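Local coordinates for protein glutathione S-transferase (Xanthomonas axonopodis pv. citri, PDB 6NV6) that probably catalyses the conjugation of glutathione to electrophilic substrates, as a theta-class glutathione transferase that binds glutathione, at residues P56-G61 with N69-Y74. Sequence-based numbering, arbitrary orientation.
Sequences PTLQDG and NAIVRY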
loop_
_atom_site.group_PDB
_atom_site.type_symbol
_atom_site.label_atom_id
_atom_site.label_comp_id
_atom_site.label_asym_id
_atom_site.label_seq_id
_atom_site.Cartn_x
_atom_site.Cartn_y
_atom_site.Cartn_z
ATOM N N PRO A 56 -8.085 -7.581 4.648
ATOM C CA PRO A 56 -7.416 -8.221 5.792
ATOM C C PRO A 56 -8.293 -8.185 7.034
ATOM O O PRO A 56 -9.013 -7.215 7.282
ATOM C CB PRO A 56 -6.148 -7.377 5.986
ATOM C CG PRO A 56 -6.454 -6.069 5.341
ATOM C CD PRO A 56 -7.368 -6.381 4.191
ATOM N N THR A 57 -8.237 -9.261 7.813
ATOM C CA THR A 57 -8.767 -9.261 9.171
ATOM C C THR A 57 -7.590 -9.340 10.131
ATOM O O THR A 57 -6.798 -10.287 10.069
ATOM C CB THR A 57 -9.725 -10.427 9.419
ATOM O OG1 THR A 57 -10.725 -10.477 8.392
ATOM C CG2 THR A 57 -10.390 -10.276 10.776
ATOM N N LEU A 58 -7.466 -8.345 10.999
ATOM C CA LEU A 58 -6.481 -8.365 12.068
ATOM C C LEU A 58 -7.149 -8.833 13.348
ATOM O O LEU A 58 -8.281 -8.444 13.642
ATOM C CB LEU A 58 -5.858 -6.990 12.286
ATOM C CG LEU A 58 -4.620 -6.855 13.194
ATOM C CD1 LEU A 58 -4.981 -6.600 14.635
ATOM C CD2 LEU A 58 -3.720 -8.065 13.132
ATOM N N GLN A 59 -6.447 -9.680 14.099
ATOM C CA GLN A 59 -6.828 -10.036 15.458
ATOM C C GLN A 59 -5.592 -9.936 16.337
ATOM O O GLN A 59 -4.558 -10.541 16.037
ATOM C CB GLN A 59 -7.419 -11.443 15.542
ATOM C CG GLN A 59 -7.775 -11.857 16.967
ATOM C CD GLN A 59 -8.602 -13.132 17.029
ATOM O OE1 GLN A 59 -9.045 -13.654 16.000
ATOM N NE2 GLN A 59 -8.810 -13.644 18.245
ATOM N N ASP A 60 -5.699 -9.164 17.408
ATOM C CA ASP A 60 -4.618 -9.020 18.380
ATOM C C ASP A 60 -5.288 -9.021 19.750
ATOM O O ASP A 60 -5.806 -7.989 20.194
ATOM C CB ASP A 60 -3.809 -7.748 18.156
ATOM C CG ASP A 60 -2.738 -7.550 19.217
ATOM O OD1 ASP A 60 -2.456 -8.507 19.970
ATOM O OD2 ASP A 60 -2.177 -6.437 19.304
ATOM N N GLY A 61 -5.257 -10.172 20.413
ATOM C CA GLY A 61 -6.021 -10.326 21.638
ATOM C C GLY A 61 -7.503 -10.153 21.372
ATOM O O GLY A 61 -8.085 -10.802 20.491
ATOM N N ASN A 69 -6.130 0.574 6.609
ATOM C CA ASN A 69 -5.398 1.717 7.141
ATOM C C ASN A 69 -5.566 1.846 8.650
ATOM O O ASN A 69 -4.639 2.298 9.331
ATOM C CB ASN A 69 -5.831 3.001 6.426
ATOM C CG ASN A 69 -5.499 2.994 4.941
ATOM O OD1 ASN A 69 -4.716 2.168 4.466
ATOM N ND2 ASN A 69 -6.108 3.907 4.202
ATOM N N ALA A 70 -6.723 1.454 9.190
ATOM C CA ALA A 70 -6.856 1.353 10.638
ATOM C C ALA A 70 -5.906 0.299 11.201
ATOM O O ALA A 70 -5.268 0.518 12.240
ATOM C CB ALA A 70 -8.305 1.038 11.012
ATOM N N ILE A 71 -5.812 -0.856 10.535
ATOM C CA ILE A 71 -4.866 -1.885 10.949
ATOM C C ILE A 71 -3.453 -1.319 10.971
ATOM O O ILE A 71 -2.670 -1.591 11.891
ATOM C CB ILE A 71 -4.970 -3.115 10.026
ATOM C CG1 ILE A 71 -6.338 -3.784 10.178
ATOM C CG2 ILE A 71 -3.873 -4.122 10.336
ATOM C CD1 ILE A 71 -6.662 -4.761 9.078
ATOM N N VAL A 72 -3.107 -0.508 9.971
ATOM C CA VAL A 72 -1.754 0.038 9.915
ATOM C C VAL A 72 -1.538 0.989 11.078
ATOM O O VAL A 72 -0.602 0.830 11.872
ATOM C CB VAL A 72 -1.504 0.739 8.564
ATOM C CG1 VAL A 72 -0.225 1.587 8.612
ATOM C CG2 VAL A 72 -1.449 -0.279 7.417
ATOM N N ARG A 73 -2.417 1.987 11.197
ATOM C CA ARG A 73 -2.265 2.989 12.242
ATOM C C ARG A 73 -2.189 2.333 13.608
ATOM O O ARG A 73 -1.389 2.735 14.460
ATOM C CB ARG A 73 -3.407 4.004 12.179
ATOM C CG ARG A 73 -3.213 5.041 11.077
ATOM C CD ARG A 73 -4.211 6.187 11.210
ATOM N NE ARG A 73 -5.553 5.728 10.863
ATOM C CZ ARG A 73 -6.072 5.811 9.639
ATOM N NH1 ARG A 73 -5.367 6.351 8.651
ATOM N NH2 ARG A 73 -7.297 5.356 9.399
ATOM N N TYR A 74 -2.987 1.287 13.812
ATOM C CA TYR A 74 -2.933 0.562 15.069
ATOM C C TYR A 74 -1.567 -0.095 15.268
ATOM O O TYR A 74 -0.882 0.156 16.269
ATOM C CB TYR A 74 -4.042 -0.479 15.122
ATOM C CG TYR A 74 -3.836 -1.408 16.277
ATOM C CD1 TYR A 74 -3.929 -0.938 17.580
ATOM C CD2 TYR A 74 -3.490 -2.737 16.075
ATOM C CE1 TYR A 74 -3.717 -1.777 18.651
ATOM C CE2 TYR A 74 -3.279 -3.584 17.133
ATOM C CZ TYR A 74 -3.395 -3.103 18.418
ATOM O OH TYR A 74 -3.183 -3.942 19.482
#
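The ring of Tyr74 meets Asp60 at its hydroxyl edge: carboxylate oxygen OD2 of Asp60 lies in the ring plane, and the two flat groups are turned 52° against each other. The 2.7 Å hydrogen bond from Tyr74 OH to Asp60 OD2 is doubtful in its details, because that oxygen sits too close to an atom elsewhere in the model. Leu58 CD1 comes obliquely upon the same ring, 4.3 Å from Tyr74 CE2. With CG anti to the backbone N (chi1 169°), the phenol reaches out from the helix to the strand, where it meets the Asp60 side chain at about a right angle. One turn earlier, Ile71 lies against the strand. Its CG1 packs 3.9 Å from Leu58 CB, and its CG2 branch lies 4.0 Å from Leu58 CG. CG1 of Ile71, anti to the carbonyl carbon, carries CD1 on to Pro56, where it touches both the proline ring, 4.0 Å from Pro56 CG, and the carbonyl, 3.8 Å from Pro56 O. The Pro56 and Leu58 side chains meet the helix through apolar atoms, and Asp60 through its carboxylate. Strand 57-60 and the 69-74 part of helix 68-79 run in roughly the same direction, their axes 31° apart and 9.5 Å from each other at closest approach, so the helix lies against one face of the sheet. This belongs to the thioredoxin-like N-terminal domain of the glutathione transferases. Strand 57-60 is an inner strand, antiparallel to both 4-7 and 63-65, and Leu58 also touches Ile4 and Ile6. Ile71 and Tyr74 both reach Leu65 of the neighbouring strand, while Pro56 and Ile71 touch helix 13-25. On another side of the helix, Asn69, Val72 and Arg73 pack on Met98 of helix 88-118.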